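Autoinducer 2-binding protein LsrB (Clostridium saccharobutylicum DSM 13864, PDB 6DSP) binds the quorum-sensing signal autoinducer-2 as a receptor of the LsrB family, built on a periplasmic binding protein fold. Local coordinates at residues A[106-111]-A[119-124]; A[139-144]-A[264-269]; A[151-156]-A[185-190]; A[158-163]-A[170-175]. All coordinates share one frame; numbering follows the deposited sequence.

Interaction 1 of 4, residues A[106-111]-A[119-124]; sequences VTTWDS and KVMVSQ. With PAV ((2R,4S)-2-methyl-2,3,3,4-tetrahydroxytetrahydrofuran), chain C.
Two neighbouring parallel strands of a periplasmic binding protein domain, 105-109 and 120-123, pair here, and the residues just past their C-terminal ends, Asp110 and Gln124, reach into the autoinducer-2 pocket. The ladder starts with Lys119 N donating to Val106 O and continues from Thr108 N to Val120 O (2.9 Å), Val122 N to Thr108 O, and Asp110 N to Val122 O (3.1 Å). With CG anti to the backbone N (chi1 179°), Asp110 sends its carboxylate to the ligand: OD1 accepts from PAV O3 at 2.7 Å and OD2 from PAV O4 at 2.6 Å, so one side chain holds two hydroxyls. Gln124 NE2 donates to the anti side of Asp110 OD1 (2.9 Å) in a bent bond of 134°, the amide nearly coplanar with the carboxylate (11°); it probably helps to fix that group's rotation. Ser85 OG bonds OD2 as well. Across the strands Met121 SD lies 3.2 Å from Thr108 OG1, whose polar partner is Asp112. On the other face Trp109 CB meets Val122 CB at 4.4 Å. Helix 273-288 covers that face through Gln276 against Trp109, while helix 34-50 brings Phe35 and Phe36 against Asp110.

Interaction 2 of 4, residues A[139-144]-A[264-269]; sequences YDSLKE and ILTRWG
Arg267 NH1 is gripped by two acceptors, Glu144 OE1 at 2.8 Å and Ser141 OG at 2.9 Å, both close to the guanidinium plane. The contact is a surface salt bridge with a bidentate, end-on geometry, joining the C-terminal end of helix 127-144 to the loop that leads into strand 268-270. The second arm runs from Arg267 NH2 to Glu144 OE2 (2.9 Å). The two carboxylate oxygens are used differently: OE2 offers its syn lone pair, whereas OE1 is approached from above the carboxylate plane, which is turned 48° against the guanidinium. The NH1 bond to OE1 is the straighter, 165° at the hydrogen, against 134° for the bond to Ser141 OG. Over one face of the guanidinium lies Asp140 CB, 3.7 Å from Arg267 NH1; the carboxylate of Asp140 turns to Gln136 through OD1, and its negative charge, not in contact with the guanidinium, would probably favour the arginine cation. Thr266 CG2 packs 3.4 Å from Glu144 OE1. Arg267 O is also hydrogen-bonded to Thr248 OG1 of strand 246-249. Two waters complete the junction: one accepts from Ser141 OG and donates to Arg267 O, and the other donates to Ser141 O at 2.7 Å and lies 2.9 Å from Thr266 OG1.

Interaction 3 of 4, residues A[151-156]-A[185-190]; sequences KDAIKY and NWQNVA
Tyr156 CG sits between the backbone N and the carbonyl carbon (chi1 75°), while Trp186 CG is anti to its carbonyl carbon (chi1 -68°), and the two rings meet edge to face. The edge of Trp186 points at the face of Tyr156, with the tyrosine ring and the six-membered indole ring 5.7 Å apart between centroids and their planes at 61°. Asn188 CA covers the opposite face of Tyr156, 4.0 Å from its centroid. Ile154 lies alongside Trp186, its CB 3.6 Å from the centroid of the five-membered ring and almost on the ring normal, a CH-pi contact. Outside the pair, Tyr183 stacks on Trp186, and Glu176 of helix 166-182 takes both Tyr156 OH and Asn188 ND2. The backbones are paired by Gln187 N to Ile154 O (2.8 Å), Tyr156 N to Gln187 O (2.9 Å) and Val189 N to Tyr156 O (2.8 Å). Ahead of the strands Asn185 ND2 donates to Lys151 O at 2.9 Å; after the last of the backbone bonds, Asn188 OD1 accepts from Ala190 N in an Asx turn. This parallel pairing of strands 155-160 and 187-195, linked through helix 166-182, is a beta-alpha-beta crossover of the periplasmic binding protein fold.

Interaction 4 of 4, residues A[158-163]-A[170-175]; sequences WHYSNA and SWQVEG. With PAV ((2R,4S)-2-methyl-2,3,3,4-tetrahydroxytetrahydrofuran), chain C.
Gln172 lays its aliphatic part over the face of Trp158: CG stands 3.8 Å from the centroid of the five-membered ring, 14° off the normal, a CH-pi contact. CG is anti to the backbone N (chi1 -169°), which places it above the indole, and the amide plane is inclined 56° to that ring. Tyr160 meets the same glutamine at about a right angle, its OH 3.4 Å from Gln172 CB, so the glutamine stem packs against both Trp158 and Tyr160. The polar ends turn to other partners: Gln172 NE2 to Asn193, Tyr160 OH to Asn169, Trp158 NE1 to Glu176. At the edge of the Trp158 ring, Gly175 CA approaches CZ2 at 3.9 Å, and the absence of a side chain there lets the ring come close to the helix. Trp158 CH2 also lies 3.7 Å from Trp171 O. The Trp171 side chain leads away from the strand to the autoinducer-2 pocket, where CH2 comes within 3.5 Å of PAV O13. Residues 170-175 of helix 166-182 run nearly antiparallel to 158-160 and cover one face of the sheet, with Leu134 and Leu130 of helix 127-144 packing on Trp158 and Trp171 and strand 187-195 adding Asn193.

In the fold
Interaction 1 belongs to the large mixed sheet, interactions 3 and 4 to the separate parallel sheet of strands 187-195, 155-160, 219-222 and 246-249, which interaction 2 borders. Interaction 1 closes first along the chain, and helix 127-144 then leads from strand 120-123 to interaction 2. Within the long span that interaction 2 closes come interactions 3 and 4, sharing strand 155-160, their centres about 16 Å apart. Interactions 2 and 3 pack together through Leu142 against Ile154 and Trp186. Although the centres of interactions 1 and 4 are about 19 Å apart, Gln124 touches Trp171 and both contacts reach the ligand, consistent with autoinducer-2 binding between two lobes.

Interaction 1 of 4, residues A[106-111]-A[119-124]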
# COMPACT_ATOMS: atom_id res chain seq x y z
N VAL A 106 -0.75 -4.64 19.56
CA VAL A 106 -0.46 -4.88 18.15
C VAL A 106 -1.49 -4.18 17.28
O VAL A 106 -2.70 -4.42 17.41
CB VAL A 106 -0.40 -6.38 17.83
CG1 VAL A 106 -0.15 -6.61 16.34
CG2 VAL A 106 0.68 -7.10 18.69
N THR A 107 -1.02 -3.31 16.39
CA THR A 107 -1.86 -2.70 15.36
C THR A 107 -1.18 -2.88 14.01
O THR A 107 0.02 -3.17 13.92
CB THR A 107 -2.09 -1.18 15.60
OG1 THR A 107 -0.84 -0.48 15.53
CG2 THR A 107 -2.79 -0.90 16.94
N THR A 108 -1.94 -2.63 12.94
CA THR A 108 -1.38 -2.69 11.59
C THR A 108 -1.70 -1.41 10.82
O THR A 108 -2.59 -0.64 11.18
CB THR A 108 -1.88 -3.92 10.82
OG1 THR A 108 -3.30 -3.98 10.98
CG2 THR A 108 -1.25 -5.20 11.38
N TRP A 109 -0.98 -1.21 9.72
CA TRP A 109 -1.29 -0.16 8.77
C TRP A 109 -0.87 -0.67 7.41
O TRP A 109 0.03 -1.52 7.33
CB TRP A 109 -0.55 1.14 9.16
CG TRP A 109 0.94 1.07 8.92
CD1 TRP A 109 1.86 0.28 9.59
CD2 TRP A 109 1.67 1.75 7.90
NE1 TRP A 109 3.13 0.46 9.03
CE2 TRP A 109 3.03 1.34 7.98
CE3 TRP A 109 1.31 2.67 6.92
CZ2 TRP A 109 4.02 1.82 7.11
CZ3 TRP A 109 2.30 3.16 6.05
CH2 TRP A 109 3.65 2.74 6.18
N ASP A 110 -1.48 -0.13 6.35
CA ASP A 110 -1.05 -0.36 4.96
C ASP A 110 -1.40 -1.77 4.47
O ASP A 110 -2.28 -1.91 3.62
CB ASP A 110 0.43 0.00 4.80
CG ASP A 110 0.94 -0.25 3.40
OD1 ASP A 110 0.25 0.18 2.44
OD2 ASP A 110 2.07 -0.80 3.26
N SER A 111 -0.77 -2.80 5.01
CA SER A 111 -1.07 -4.18 4.64
C SER A 111 -1.33 -5.00 5.90
O SER A 111 -0.44 -5.13 6.77
CB SER A 111 0.05 -4.81 3.82
OG SER A 111 -0.42 -6.08 3.39
N LYS A 119 -5.28 -5.45 16.80
CA LYS A 119 -6.44 -4.73 17.31
C LYS A 119 -7.07 -3.83 16.25
O LYS A 119 -8.22 -4.03 15.87
CB LYS A 119 -6.11 -3.96 18.61
CG LYS A 119 -5.52 -4.85 19.73
CD LYS A 119 -6.18 -6.22 19.79
CE LYS A 119 -7.62 -6.17 20.22
NZ LYS A 119 -8.30 -7.56 20.23
N VAL A 120 -6.33 -2.89 15.72
CA VAL A 120 -6.83 -1.97 14.72
C VAL A 120 -5.88 -1.98 13.53
O VAL A 120 -4.65 -2.03 13.70
CB VAL A 120 -6.91 -0.54 15.29
CG1 VAL A 120 -7.25 0.49 14.20
CG2 VAL A 120 -7.96 -0.48 16.39
N MET A 121 -6.45 -1.94 12.34
CA MET A 121 -5.74 -1.73 11.07
C MET A 121 -6.09 -0.34 10.54
O MET A 121 -7.27 0.01 10.50
CB MET A 121 -6.24 -2.77 10.08
CG MET A 121 -5.91 -2.50 8.61
SD MET A 121 -4.15 -2.61 8.24
CE MET A 121 -4.25 -2.21 6.51
N VAL A 122 -5.08 0.48 10.19
CA VAL A 122 -5.30 1.75 9.51
C VAL A 122 -5.05 1.58 8.02
O VAL A 122 -3.90 1.42 7.57
CB VAL A 122 -4.48 2.91 10.09
CG1 VAL A 122 -4.79 4.18 9.32
CG2 VAL A 122 -4.84 3.08 11.57
N SER A 123 -6.14 1.57 7.25
CA SER A 123 -6.08 1.23 5.84
C SER A 123 -6.36 2.43 4.94
O SER A 123 -7.26 3.24 5.21
CB SER A 123 -7.12 0.14 5.54
OG SER A 123 -7.14 -0.15 4.15
N GLN A 124 -5.64 2.47 3.82
CA GLN A 124 -5.79 3.51 2.81
C GLN A 124 -7.08 3.40 2.00
O GLN A 124 -7.40 4.34 1.27
CB GLN A 124 -4.59 3.47 1.85
CG GLN A 124 -4.29 2.11 1.20
CD GLN A 124 -3.28 1.26 1.98
OE1 GLN A 124 -3.39 1.13 3.21
NE2 GLN A 124 -2.36 0.62 1.28
O2 PAV C . 1.16 0.12 -3.19
C2 PAV C . 1.92 0.38 -1.99
C1 PAV C . 2.22 1.88 -1.79
O5 PAV C . 3.30 -0.21 -2.31
C5 PAV C . 3.88 -0.51 -1.12
C4 PAV C . 2.82 -0.35 -0.02
O4 PAV C . 2.86 -1.45 0.89
C3 PAV C . 1.53 -0.25 -0.84
O3 PAV C . 0.57 0.51 -0.17
O13 PAV C . 1.05 -1.54 -1.15
O HOH W 1 -5.10 -1.90 3.33

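Interaction 2 of 4, residues A[139-144]-A[264-269]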
# COMPACT_ATOMS: atom_id res chain seq x y z
N TYR A 139 -7.61 3.48 -17.50
CA TYR A 139 -8.58 3.85 -18.53
C TYR A 139 -8.35 5.29 -18.99
O TYR A 139 -8.28 5.59 -20.20
CB TYR A 139 -9.99 3.69 -17.93
CG TYR A 139 -11.10 4.06 -18.90
CD1 TYR A 139 -11.46 5.40 -19.11
CD2 TYR A 139 -11.80 3.09 -19.60
CE1 TYR A 139 -12.47 5.76 -20.00
CE2 TYR A 139 -12.82 3.43 -20.49
CZ TYR A 139 -13.15 4.77 -20.69
OH TYR A 139 -14.16 5.12 -21.57
N ASP A 140 -8.24 6.22 -18.03
CA ASP A 140 -8.09 7.62 -18.41
C ASP A 140 -6.81 7.87 -19.20
O ASP A 140 -6.81 8.60 -20.21
CB ASP A 140 -8.13 8.49 -17.16
CG ASP A 140 -9.52 8.53 -16.54
OD1 ASP A 140 -10.51 8.23 -17.24
OD2 ASP A 140 -9.65 8.90 -15.37
N SER A 141 -5.71 7.25 -18.79
CA SER A 141 -4.46 7.45 -19.51
C SER A 141 -4.50 6.81 -20.89
O SER A 141 -3.93 7.34 -21.84
CB SER A 141 -3.28 6.93 -18.69
OG SER A 141 -3.09 7.75 -17.55
N LEU A 142 -5.16 5.65 -21.01
CA LEU A 142 -5.32 5.01 -22.32
C LEU A 142 -6.08 5.90 -23.28
O LEU A 142 -5.68 6.09 -24.43
CB LEU A 142 -6.05 3.67 -22.14
CG LEU A 142 -5.19 2.52 -21.58
CD1 LEU A 142 -6.10 1.42 -21.05
CD2 LEU A 142 -4.20 1.98 -22.61
N LYS A 143 -7.19 6.49 -22.80
CA LYS A 143 -7.95 7.38 -23.66
C LYS A 143 -7.11 8.59 -24.08
O LYS A 143 -7.16 9.01 -25.24
CB LYS A 143 -9.24 7.80 -22.95
CG LYS A 143 -10.19 8.61 -23.81
CD LYS A 143 -11.55 8.70 -23.12
CE LYS A 143 -12.54 9.44 -23.98
NZ LYS A 143 -12.54 8.86 -25.36
N GLU A 144 -6.25 9.10 -23.18
CA GLU A 144 -5.45 10.28 -23.49
C GLU A 144 -4.34 10.01 -24.48
O GLU A 144 -3.86 10.96 -25.12
CB GLU A 144 -4.90 10.88 -22.20
CG GLU A 144 -6.02 11.52 -21.40
CD GLU A 144 -5.70 11.72 -19.94
OE1 GLU A 144 -4.60 11.34 -19.51
OE2 GLU A 144 -6.58 12.24 -19.22
N ILE A 264 7.11 9.87 -19.32
CA ILE A 264 7.10 8.42 -19.32
C ILE A 264 5.73 7.89 -18.92
O ILE A 264 5.33 6.82 -19.38
CB ILE A 264 8.21 7.84 -18.40
CG1 ILE A 264 9.57 8.43 -18.75
CG2 ILE A 264 8.21 6.31 -18.45
CD1 ILE A 264 9.96 8.19 -20.19
N LEU A 265 5.04 8.59 -18.01
CA LEU A 265 3.68 8.21 -17.64
C LEU A 265 2.88 9.48 -17.37
O LEU A 265 3.42 10.52 -17.00
CB LEU A 265 3.60 7.26 -16.42
CG LEU A 265 3.69 7.87 -15.01
CD1 LEU A 265 3.33 6.84 -13.94
CD2 LEU A 265 5.09 8.41 -14.74
N THR A 266 1.56 9.34 -17.48
CA THR A 266 0.67 10.47 -17.31
C THR A 266 0.12 10.58 -15.91
O THR A 266 -0.10 11.70 -15.43
CB THR A 266 -0.52 10.30 -18.29
OG1 THR A 266 -0.01 10.17 -19.63
CG2 THR A 266 -1.47 11.48 -18.21
N ARG A 267 -0.14 9.46 -15.23
CA ARG A 267 -1.05 9.49 -14.10
C ARG A 267 -0.75 8.29 -13.20
O ARG A 267 -0.54 7.19 -13.70
CB ARG A 267 -2.49 9.41 -14.63
CG ARG A 267 -3.57 9.30 -13.57
CD ARG A 267 -4.95 9.26 -14.24
NE ARG A 267 -5.39 10.55 -14.77
CZ ARG A 267 -5.31 10.91 -16.06
NH1 ARG A 267 -4.77 10.09 -16.96
NH2 ARG A 267 -5.76 12.11 -16.43
N TRP A 268 -0.78 8.53 -11.89
CA TRP A 268 -0.65 7.45 -10.90
C TRP A 268 -1.33 7.97 -9.65
O TRP A 268 -1.80 9.11 -9.62
CB TRP A 268 0.83 7.08 -10.66
CG TRP A 268 1.59 8.10 -9.86
CD1 TRP A 268 1.95 7.99 -8.56
CD2 TRP A 268 2.12 9.36 -10.33
NE1 TRP A 268 2.63 9.10 -8.16
CE2 TRP A 268 2.74 9.97 -9.22
CE3 TRP A 268 2.09 10.04 -11.56
CZ2 TRP A 268 3.33 11.24 -9.30
CZ3 TRP A 268 2.69 11.30 -11.64
CH2 TRP A 268 3.30 11.88 -10.52
N GLY A 269 -1.40 7.14 -8.60
CA GLY A 269 -2.10 7.55 -7.40
C GLY A 269 -1.40 7.18 -6.11
O GLY A 269 -0.43 6.42 -6.08
O HOH W 2 -0.57 6.90 -16.68
O HOH W 3 -1.68 8.90 -21.60

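Interaction 3 of 4, residues A[151-156]-A[185-190]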
# COMPACT_ATOMS: atom_id res chain seq x y z
N LYS A 151 -13.96 0.01 -25.68
CA LYS A 151 -14.24 -1.02 -26.68
C LYS A 151 -13.01 -1.81 -27.11
O LYS A 151 -13.14 -2.97 -27.51
CB LYS A 151 -14.86 -0.38 -27.92
CG LYS A 151 -16.14 0.37 -27.67
CD LYS A 151 -16.60 1.02 -28.96
CE LYS A 151 -17.86 1.86 -28.76
NZ LYS A 151 -18.29 2.52 -30.02
N ASP A 152 -11.82 -1.20 -27.06
CA ASP A 152 -10.64 -1.89 -27.58
C ASP A 152 -10.31 -3.13 -26.75
O ASP A 152 -10.61 -3.23 -25.54
CB ASP A 152 -9.40 -0.99 -27.51
CG ASP A 152 -9.43 0.17 -28.50
OD1 ASP A 152 -10.19 0.14 -29.50
OD2 ASP A 152 -8.61 1.10 -28.26
N ALA A 153 -9.64 -4.08 -27.40
CA ALA A 153 -9.16 -5.28 -26.72
C ALA A 153 -7.82 -4.96 -26.06
O ALA A 153 -6.75 -5.44 -26.46
CB ALA A 153 -9.06 -6.45 -27.69
N ILE A 154 -7.89 -4.10 -25.05
CA ILE A 154 -6.70 -3.61 -24.35
C ILE A 154 -5.93 -4.78 -23.75
O ILE A 154 -6.48 -5.57 -22.98
CB ILE A 154 -7.13 -2.62 -23.24
CG1 ILE A 154 -7.82 -1.35 -23.80
CG2 ILE A 154 -5.96 -2.29 -22.26
CD1 ILE A 154 -6.97 -0.55 -24.78
N LYS A 155 -4.64 -4.87 -24.07
CA LYS A 155 -3.76 -5.89 -23.53
C LYS A 155 -3.10 -5.33 -22.27
O LYS A 155 -2.54 -4.23 -22.29
CB LYS A 155 -2.69 -6.25 -24.55
CG LYS A 155 -3.22 -7.09 -25.71
CD LYS A 155 -2.10 -7.54 -26.64
CE LYS A 155 -2.61 -8.54 -27.64
NZ LYS A 155 -1.55 -9.10 -28.51
N TYR A 156 -3.20 -6.07 -21.17
CA TYR A 156 -2.69 -5.52 -19.92
C TYR A 156 -2.18 -6.64 -19.02
O TYR A 156 -2.41 -7.83 -19.25
CB TYR A 156 -3.77 -4.72 -19.17
CG TYR A 156 -4.79 -5.62 -18.53
CD1 TYR A 156 -5.86 -6.18 -19.27
CD2 TYR A 156 -4.70 -5.95 -17.19
CE1 TYR A 156 -6.75 -7.03 -18.66
CE2 TYR A 156 -5.60 -6.80 -16.59
CZ TYR A 156 -6.59 -7.34 -17.32
OH TYR A 156 -7.49 -8.18 -16.70
N ASN A 185 -13.69 -6.92 -23.04
CA ASN A 185 -12.81 -7.04 -24.20
C ASN A 185 -11.34 -6.96 -23.83
O ASN A 185 -10.49 -7.36 -24.64
CB ASN A 185 -13.13 -5.96 -25.25
CG ASN A 185 -14.50 -6.11 -25.85
OD1 ASN A 185 -15.14 -7.15 -25.72
ND2 ASN A 185 -14.95 -5.08 -26.56
N TRP A 186 -10.99 -6.47 -22.65
CA TRP A 186 -9.59 -6.42 -22.29
C TRP A 186 -9.04 -7.83 -22.14
O TRP A 186 -9.77 -8.77 -21.77
CB TRP A 186 -9.39 -5.65 -20.99
CG TRP A 186 -9.68 -4.16 -21.03
CD1 TRP A 186 -10.41 -3.47 -21.97
CD2 TRP A 186 -9.24 -3.19 -20.07
NE1 TRP A 186 -10.44 -2.14 -21.65
CE2 TRP A 186 -9.73 -1.94 -20.49
CE3 TRP A 186 -8.47 -3.26 -18.90
CZ2 TRP A 186 -9.50 -0.76 -19.76
CZ3 TRP A 186 -8.24 -2.10 -18.19
CH2 TRP A 186 -8.74 -0.87 -18.61
N GLN A 187 -7.73 -7.97 -22.37
CA GLN A 187 -7.06 -9.26 -22.32
C GLN A 187 -5.90 -9.16 -21.35
O GLN A 187 -4.96 -8.39 -21.57
CB GLN A 187 -6.51 -9.62 -23.71
CG GLN A 187 -7.61 -9.75 -24.77
CD GLN A 187 -7.06 -10.05 -26.15
OE1 GLN A 187 -5.87 -10.32 -26.30
NE2 GLN A 187 -7.93 -10.03 -27.15
N ASN A 188 -5.94 -9.98 -20.31
CA ASN A 188 -4.81 -10.04 -19.39
C ASN A 188 -3.77 -10.95 -20.03
O ASN A 188 -3.99 -12.16 -20.15
CB ASN A 188 -5.27 -10.56 -18.03
CG ASN A 188 -4.15 -10.52 -17.00
OD1 ASN A 188 -2.98 -10.64 -17.35
ND2 ASN A 188 -4.50 -10.34 -15.74
N VAL A 189 -2.66 -10.37 -20.48
CA VAL A 189 -1.65 -11.14 -21.21
C VAL A 189 -0.72 -11.92 -20.30
O VAL A 189 0.14 -12.66 -20.80
CB VAL A 189 -0.87 -10.26 -22.22
CG1 VAL A 189 -1.81 -9.68 -23.23
CG2 VAL A 189 -0.10 -9.13 -21.52
N ALA A 190 -0.84 -11.78 -18.97
CA ALA A 190 0.03 -12.50 -18.03
C ALA A 190 -0.74 -12.68 -16.73
O ALA A 190 -0.47 -12.01 -15.73
CB ALA A 190 1.34 -11.73 -17.82

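Interaction 4 of 4, residues A[158-163]-A[170-175]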
# COMPACT_ATOMS: atom_id res chain seq x y z
N TRP A 158 -0.75 -7.06 -14.50
CA TRP A 158 -0.41 -6.49 -13.20
C TRP A 158 1.05 -6.80 -12.87
O TRP A 158 1.55 -7.90 -13.17
CB TRP A 158 -1.30 -7.09 -12.09
CG TRP A 158 -2.76 -6.81 -12.24
CD1 TRP A 158 -3.62 -7.41 -13.12
CD2 TRP A 158 -3.54 -5.92 -11.44
NE1 TRP A 158 -4.89 -6.91 -12.93
CE2 TRP A 158 -4.87 -6.00 -11.90
CE3 TRP A 158 -3.24 -5.07 -10.38
CZ2 TRP A 158 -5.89 -5.22 -11.36
CZ3 TRP A 158 -4.25 -4.31 -9.83
CH2 TRP A 158 -5.56 -4.40 -10.30
N HIS A 159 1.74 -5.82 -12.29
CA HIS A 159 3.14 -5.94 -11.83
C HIS A 159 3.18 -5.38 -10.42
O HIS A 159 2.97 -4.18 -10.21
CB HIS A 159 4.07 -5.15 -12.77
CG HIS A 159 5.50 -5.08 -12.31
ND1 HIS A 159 6.44 -4.30 -12.94
CD2 HIS A 159 6.13 -5.67 -11.25
CE1 HIS A 159 7.60 -4.41 -12.31
NE2 HIS A 159 7.44 -5.22 -11.28
N TYR A 160 3.41 -6.25 -9.44
CA TYR A 160 3.46 -5.77 -8.05
C TYR A 160 4.49 -6.59 -7.28
O TYR A 160 5.41 -7.18 -7.86
CB TYR A 160 2.06 -5.63 -7.45
CG TYR A 160 1.15 -6.83 -7.44
CD1 TYR A 160 0.43 -7.21 -8.56
CD2 TYR A 160 0.95 -7.54 -6.25
CE1 TYR A 160 -0.49 -8.26 -8.49
CE2 TYR A 160 0.05 -8.60 -6.20
CZ TYR A 160 -0.66 -8.94 -7.33
OH TYR A 160 -1.58 -9.95 -7.29
N SER A 161 4.36 -6.60 -5.95
CA SER A 161 5.43 -7.12 -5.10
C SER A 161 5.49 -8.65 -5.07
O SER A 161 6.53 -9.23 -5.36
CB SER A 161 5.31 -6.55 -3.70
OG SER A 161 4.09 -6.92 -3.08
N ASN A 162 4.42 -9.30 -4.63
CA ASN A 162 4.47 -10.74 -4.41
C ASN A 162 3.04 -11.28 -4.33
O ASN A 162 2.08 -10.53 -4.15
CB ASN A 162 5.32 -11.10 -3.17
CG ASN A 162 4.61 -10.74 -1.85
OD1 ASN A 162 3.60 -11.33 -1.52
ND2 ASN A 162 5.14 -9.75 -1.11
N ALA A 163 2.93 -12.61 -4.43
CA ALA A 163 1.66 -13.30 -4.60
C ALA A 163 0.89 -13.47 -3.30
O ALA A 163 -0.25 -13.94 -3.35
CB ALA A 163 1.89 -14.67 -5.21
N SER A 170 -5.39 -8.10 -2.60
CA SER A 170 -6.81 -7.79 -2.51
C SER A 170 -7.21 -6.81 -3.60
O SER A 170 -8.32 -6.91 -4.15
CB SER A 170 -7.20 -7.30 -1.11
OG SER A 170 -6.77 -5.98 -0.84
N TRP A 171 -6.32 -5.88 -3.96
CA TRP A 171 -6.63 -4.95 -5.03
C TRP A 171 -6.65 -5.64 -6.38
O TRP A 171 -7.49 -5.32 -7.22
CB TRP A 171 -5.64 -3.79 -5.04
CG TRP A 171 -5.46 -3.12 -3.71
CD1 TRP A 171 -6.30 -3.11 -2.66
CD2 TRP A 171 -4.27 -2.45 -3.29
NE1 TRP A 171 -5.72 -2.45 -1.59
CE2 TRP A 171 -4.47 -2.05 -1.96
CE3 TRP A 171 -3.04 -2.15 -3.91
CZ2 TRP A 171 -3.49 -1.35 -1.25
CZ3 TRP A 171 -2.07 -1.48 -3.19
CH2 TRP A 171 -2.30 -1.09 -1.86
N GLN A 172 -5.71 -6.55 -6.64
CA GLN A 172 -5.68 -7.29 -7.89
C GLN A 172 -6.96 -8.09 -8.05
O GLN A 172 -7.58 -8.06 -9.11
CB GLN A 172 -4.44 -8.18 -7.94
CG GLN A 172 -4.16 -8.80 -9.28
CD GLN A 172 -4.83 -10.12 -9.55
OE1 GLN A 172 -5.69 -10.55 -8.83
NE2 GLN A 172 -4.43 -10.73 -10.65
N VAL A 173 -7.42 -8.73 -6.98
CA VAL A 173 -8.63 -9.54 -7.08
C VAL A 173 -9.82 -8.66 -7.45
O VAL A 173 -10.62 -9.01 -8.33
CB VAL A 173 -8.87 -10.32 -5.78
CG1 VAL A 173 -10.25 -10.90 -5.77
CG2 VAL A 173 -7.81 -11.41 -5.64
N GLU A 174 -9.96 -7.52 -6.78
CA GLU A 174 -11.09 -6.64 -7.06
C GLU A 174 -10.94 -5.95 -8.41
O GLU A 174 -11.95 -5.77 -9.12
CB GLU A 174 -11.25 -5.62 -5.95
CG GLU A 174 -11.75 -6.24 -4.63
CD GLU A 174 -13.04 -7.00 -4.84
OE1 GLU A 174 -13.94 -6.45 -5.50
OE2 GLU A 174 -13.13 -8.16 -4.38
N GLY A 175 -9.72 -5.56 -8.78
CA GLY A 175 -9.52 -4.93 -10.08
C GLY A 175 -9.80 -5.89 -11.22
O GLY A 175 -10.40 -5.50 -12.22
O2 PAV C . 1.16 0.12 -3.19
C2 PAV C . 1.92 0.38 -1.99
C1 PAV C . 2.22 1.88 -1.79
O5 PAV C . 3.30 -0.21 -2.31
C5 PAV C . 3.88 -0.51 -1.12
C4 PAV C . 2.82 -0.35 -0.02
O4 PAV C . 2.86 -1.45 0.89
C3 PAV C . 1.53 -0.25 -0.84
O3 PAV C . 0.57 0.51 -0.17
O13 PAV C . 1.05 -1.54 -1.15